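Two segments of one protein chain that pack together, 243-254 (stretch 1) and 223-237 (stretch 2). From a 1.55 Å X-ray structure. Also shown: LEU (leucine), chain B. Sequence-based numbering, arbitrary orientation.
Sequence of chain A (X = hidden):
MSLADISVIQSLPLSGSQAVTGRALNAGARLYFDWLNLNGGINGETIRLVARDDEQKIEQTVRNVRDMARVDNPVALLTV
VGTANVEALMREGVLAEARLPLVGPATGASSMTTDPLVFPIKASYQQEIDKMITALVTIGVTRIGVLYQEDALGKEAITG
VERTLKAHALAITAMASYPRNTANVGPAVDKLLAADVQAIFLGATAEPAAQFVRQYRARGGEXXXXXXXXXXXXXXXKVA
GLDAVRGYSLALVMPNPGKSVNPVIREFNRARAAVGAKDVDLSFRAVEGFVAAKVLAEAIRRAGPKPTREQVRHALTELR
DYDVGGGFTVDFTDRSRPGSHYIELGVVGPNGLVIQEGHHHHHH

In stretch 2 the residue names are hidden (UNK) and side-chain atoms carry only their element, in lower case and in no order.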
# COMPACT_ATOMS: atom_id res chain seq x y z
N ASP A 243 -10.26 3.84 -21.34
CA ASP A 243 -11.37 4.74 -21.66
C ASP A 243 -12.07 5.23 -20.40
O ASP A 243 -12.54 6.37 -20.35
CB ASP A 243 -12.40 4.06 -22.57
CG ASP A 243 -11.91 3.89 -23.99
OD1 ASP A 243 -10.91 4.53 -24.37
OD2 ASP A 243 -12.54 3.12 -24.75
N ALA A 244 -12.16 4.38 -19.39
CA ALA A 244 -12.83 4.75 -18.15
C ALA A 244 -11.86 5.33 -17.13
O ALA A 244 -12.27 6.11 -16.26
CB ALA A 244 -13.53 3.52 -17.55
N VAL A 245 -10.59 4.98 -17.25
CA VAL A 245 -9.58 5.41 -16.30
C VAL A 245 -8.77 6.68 -16.60
O VAL A 245 -8.29 7.33 -15.68
CB VAL A 245 -8.60 4.24 -16.00
CG1 VAL A 245 -7.53 4.67 -15.01
CG2 VAL A 245 -9.38 3.06 -15.43
N ARG A 246 -8.60 7.04 -17.87
CA ARG A 246 -7.82 8.24 -18.16
C ARG A 246 -8.39 9.43 -17.38
O ARG A 246 -9.61 9.63 -17.34
CB ARG A 246 -7.77 8.54 -19.67
CG ARG A 246 -9.11 8.70 -20.38
CD ARG A 246 -8.90 9.19 -21.82
NE ARG A 246 -8.06 8.30 -22.62
CZ ARG A 246 -8.53 7.34 -23.41
NH1 ARG A 246 -9.84 7.15 -23.53
NH2 ARG A 246 -7.69 6.56 -24.09
N GLY A 247 -7.51 10.19 -16.73
CA GLY A 247 -7.93 11.34 -15.96
C GLY A 247 -7.99 11.08 -14.46
O GLY A 247 -8.08 12.01 -13.66
N TYR A 248 -7.96 9.80 -14.08
CA TYR A 248 -8.00 9.39 -12.68
C TYR A 248 -6.92 10.10 -11.87
O TYR A 248 -5.76 10.14 -12.28
CB TYR A 248 -7.81 7.87 -12.59
CG TYR A 248 -7.72 7.31 -11.19
CD1 TYR A 248 -8.86 7.14 -10.40
CD2 TYR A 248 -6.49 6.94 -10.65
CE1 TYR A 248 -8.77 6.61 -9.11
CE2 TYR A 248 -6.39 6.41 -9.37
CZ TYR A 248 -7.54 6.25 -8.61
OH TYR A 248 -7.44 5.70 -7.34
N SER A 249 -7.31 10.66 -10.73
CA SER A 249 -6.39 11.37 -9.85
C SER A 249 -5.94 10.50 -8.68
O SER A 249 -6.71 9.70 -8.16
CB SER A 249 -7.04 12.64 -9.31
OG SER A 249 -7.19 13.62 -10.32
N LEU A 250 -4.70 10.69 -8.25
CA LEU A 250 -4.17 9.90 -7.15
C LEU A 250 -3.10 10.66 -6.39
O LEU A 250 -2.69 11.75 -6.77
CB LEU A 250 -3.57 8.60 -7.68
CG LEU A 250 -2.40 8.78 -8.65
CD1 LEU A 250 -1.31 7.76 -8.36
CD2 LEU A 250 -2.89 8.66 -10.08
N ALA A 251 -2.65 10.06 -5.29
CA ALA A 251 -1.59 10.64 -4.49
C ALA A 251 -0.42 9.67 -4.54
O ALA A 251 -0.57 8.50 -4.21
CB ALA A 251 -2.06 10.84 -3.05
N LEU A 252 0.73 10.16 -4.98
CA LEU A 252 1.93 9.35 -5.07
C LEU A 252 2.61 9.30 -3.70
O LEU A 252 2.93 10.34 -3.14
CB LEU A 252 2.90 9.96 -6.09
CG LEU A 252 2.40 10.11 -7.53
CD1 LEU A 252 3.30 11.08 -8.30
CD2 LEU A 252 2.38 8.75 -8.19
N VAL A 253 2.81 8.09 -3.17
CA VAL A 253 3.47 7.93 -1.87
C VAL A 253 4.68 7.01 -2.01
O VAL A 253 5.35 6.67 -1.03
CB VAL A 253 2.49 7.36 -0.81
CG1 VAL A 253 1.34 8.33 -0.60
CG2 VAL A 253 1.97 6.00 -1.24
N MSE A 254 4.96 6.61 -3.25
CA MSE A 254 6.08 5.75 -3.59
C MSE A 254 6.72 6.26 -4.87
O MSE A 254 6.10 7.03 -5.61
CB MSE A 254 5.60 4.32 -3.83
CG MSE A 254 5.33 3.48 -2.60
SE MSE A 254 6.96 2.95 -1.73
CE MSE A 254 6.47 3.37 0.09
N UNK A 223 -18.42 11.82 -13.26
CA UNK A 223 -17.65 12.40 -12.16
C UNK A 223 -16.14 12.19 -12.29
O UNK A 223 -15.69 11.21 -12.86
c UNK A 223 -18.13 11.83 -10.83
N UNK A 224 -15.38 13.14 -11.76
CA UNK A 224 -13.92 13.04 -11.74
C UNK A 224 -13.65 11.91 -10.74
O UNK A 224 -14.26 11.87 -9.68
o UNK A 224 -10.97 14.66 -13.00
c UNK A 224 -11.84 14.25 -10.81
c UNK A 224 -10.93 13.96 -11.98
c UNK A 224 -13.31 14.34 -11.23
n UNK A 224 -10.09 12.93 -11.85
N UNK A 225 -12.74 11.01 -11.08
CA UNK A 225 -12.44 9.90 -10.20
C UNK A 225 -11.08 10.04 -9.53
O UNK A 225 -10.12 10.53 -10.14
c UNK A 225 -12.49 8.58 -10.98
c UNK A 225 -13.69 7.14 -12.63
c UNK A 225 -14.89 7.98 -10.60
c UNK A 225 -13.84 8.29 -11.65
N UNK A 226 -11.01 9.63 -8.27
CA UNK A 226 -9.77 9.68 -7.51
C UNK A 226 -9.85 8.61 -6.43
O UNK A 226 -10.94 8.16 -6.09
c UNK A 226 -9.56 11.06 -6.88
c UNK A 226 -10.60 11.62 -5.92
c UNK A 226 -11.81 12.15 -6.69
c UNK A 226 -9.96 12.73 -5.09
N UNK A 227 -8.71 8.21 -5.88
CA UNK A 227 -8.74 7.18 -4.86
C UNK A 227 -7.44 7.00 -4.11
O UNK A 227 -6.42 7.62 -4.44
N UNK A 228 -7.48 6.15 -3.09
CA UNK A 228 -6.33 5.86 -2.24
C UNK A 228 -5.24 5.04 -2.94
O UNK A 228 -5.49 4.40 -3.96
c UNK A 228 -6.91 7.06 0.57
c UNK A 228 -7.68 5.88 -0.02
c UNK A 228 -8.17 4.95 1.08
c UNK A 228 -6.78 5.11 -0.99
N UNK A 229 -4.04 5.07 -2.36
CA UNK A 229 -2.90 4.34 -2.91
C UNK A 229 -3.07 2.82 -2.81
O UNK A 229 -2.19 2.06 -3.20
c UNK A 229 -1.61 4.76 -2.19
o UNK A 229 -1.67 4.45 -0.81
N UNK A 230 -4.21 2.40 -2.28
CA UNK A 230 -4.53 0.98 -2.18
C UNK A 230 -4.94 0.53 -3.58
O UNK A 230 -5.08 -0.67 -3.84
c UNK A 230 -5.68 0.77 -1.20
o UNK A 230 -6.77 1.64 -1.50
N UNK A 231 -5.12 1.50 -4.47
CA UNK A 231 -5.52 1.23 -5.85
C UNK A 231 -4.37 1.56 -6.82
O UNK A 231 -4.11 2.72 -7.11
c UNK A 231 -7.89 1.79 -5.27
c UNK A 231 -9.01 2.80 -5.31
c UNK A 231 -7.14 1.80 -7.68
c UNK A 231 -6.74 2.09 -6.23
N UNK A 232 -3.69 0.53 -7.29
CA UNK A 232 -2.58 0.71 -8.23
C UNK A 232 -3.16 1.21 -9.55
O UNK A 232 -3.95 0.51 -10.19
o UNK A 232 0.42 -1.13 -8.79
c UNK A 232 -1.88 -0.64 -8.43
c UNK A 232 -0.59 -0.51 -9.21
o UNK A 232 -0.58 0.19 -10.24
N UNK A 233 -2.78 2.42 -9.99
CA UNK A 233 -3.32 2.94 -11.25
C UNK A 233 -2.99 2.09 -12.47
O UNK A 233 -3.71 2.12 -13.47
c UNK A 233 -2.71 4.34 -11.33
c UNK A 233 -1.79 3.35 -9.41
c UNK A 233 -1.41 4.19 -10.61
N UNK A 234 -1.90 1.33 -12.38
CA UNK A 234 -1.51 0.47 -13.48
C UNK A 234 -2.52 -0.65 -13.62
O UNK A 234 -2.98 -0.96 -14.72
N UNK A 235 -2.86 -1.26 -12.49
CA UNK A 235 -3.83 -2.35 -12.47
C UNK A 235 -5.21 -1.81 -12.83
O UNK A 235 -5.97 -2.45 -13.57
c UNK A 235 -3.91 -2.99 -11.07
c UNK A 235 -4.92 -4.13 -11.08
c UNK A 235 -2.53 -3.48 -10.64
c UNK A 235 -2.49 -4.05 -9.24
N UNK A 236 -5.54 -0.64 -12.30
CA UNK A 236 -6.83 -0.02 -12.55
C UNK A 236 -7.13 0.16 -14.03
O UNK A 236 -8.19 -0.23 -14.52
c UNK A 236 -9.36 1.29 -11.31
c UNK A 236 -8.10 3.43 -11.20
c UNK A 236 -6.91 1.33 -11.83
c UNK A 236 -8.23 2.10 -11.93
N UNK A 237 -6.19 0.76 -14.77
CA UNK A 237 -6.42 0.98 -16.19
C UNK A 237 -6.46 -0.32 -16.98
O UNK A 237 -7.16 -0.42 -17.98
o UNK A 237 -2.52 3.32 -16.49
c UNK A 237 -3.95 1.42 -16.80
n UNK A 237 -2.66 2.47 -18.56
c UNK A 237 -5.37 1.94 -16.76
c UNK A 237 -2.97 2.48 -17.27
N LEU B . -3.93 -2.85 2.32
CA LEU B . -5.08 -2.86 1.38
C LEU B . -4.58 -2.75 -0.05
O LEU B . -5.35 -3.13 -0.95
CB LEU B . -5.99 -1.68 1.69
CG LEU B . -6.22 -1.71 3.20
CD1 LEU B . -6.22 -0.35 3.74
CD2 LEU B . -7.47 -2.41 3.51
OXT LEU B . -3.44 -2.28 -0.24
O HOH W 1 -10.88 13.22 -15.33
O HOH W 2 -3.78 7.73 -4.09
O HOH W 3 -4.84 5.17 -6.61

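Position 223 carries one side-chain carbon and touches nothing on stretch 1; a lone CB makes it Ala223. At 224 there are three carbons, the third bearing one oxygen and one nitrogen, the pattern of a glutamine or, by element count alone, of nothing else: Gln224. Its NE2 lies 2.9 Å from Gly247 O with an N-H...O angle of 166°, a nearly straight hydrogen bond, while water 1 donates to its OE1 at 2.7 Å. These contacts fit the assignment of nitrogen and oxygen.

Position 225 has four carbons forked at the second, hence Leu225. Its CB is 3.9 Å from Tyr248 CD1, and its O accepts from Ser249 N at 2.9 Å and 174°. Position 226 repeats the count and the fork, and its CB approaches Ser249 CB at 3.8 Å; it is Leu226, whose side-chain end leads away from stretch 1. At 227 no side-chain atom is present, which gives Gly227. An ideal CB here would lie 2.5 Å from Tyr248 OH, a clash, so the bare backbone leaves room for the phenol.

Position 228 again shows four carbons forked at the second, with the CA-to-CB bond directed away from stretch 1: Leu228. Position 229 has one carbon followed by one oxygen, and the carbon sits 3.9 Å from Val253 CG2; this is Ser229. The same pair of atoms at 230, out of reach of stretch 1, gives Ser230, whose CB comes within 3.8 Å of CB of the bound leucine. At 231 the four carbons fork at the first, with one arm two carbons long, and CB lies 3.8 Å from Tyr248 OH: Ile231. Its N bonds to Leu228 O at 3.0 Å, closing a type I turn.

Position 232 has two carbons, the second carrying two oxygens, and no contact with stretch 1. It is Asp232, the N-cap, whose OD1 accepts from the backbone N of 234 at 2.8 Å. At 233 three carbons close a ring onto the backbone N, the mark of Pro233; its CG is 4.2 Å from Leu250 CD1. Position 234 has no side chain and is Gly234. Position 235, four carbons forked at the first with one longer arm, is Ile235, out of reach of stretch 1.

Position 236 has four carbons forked at the second, one terminal carbon lying over the Tyr248 ring: Leu236. Its CD2 is 3.6 Å from the ring centroid and 1° off the normal, a CH-pi contact. Position 237 has three carbons, the third with one oxygen and one nitrogen, and its CB is 3.9 Å from Val245 CG1: Gln237.

The contact combines a single beta bridge, Ser249 with Leu226, and a helix packed against Tyr248 and Val245. Gly227 N adds a weak hydrogen bond to Ser249 O at 3.4 Å. Water 3 donates to Leu228 O and Ile231 O and accepts from Tyr248 OH, tying the phenol to the turn.

Stretch 2 (223-237) AQLLGLSSIDPGILQ
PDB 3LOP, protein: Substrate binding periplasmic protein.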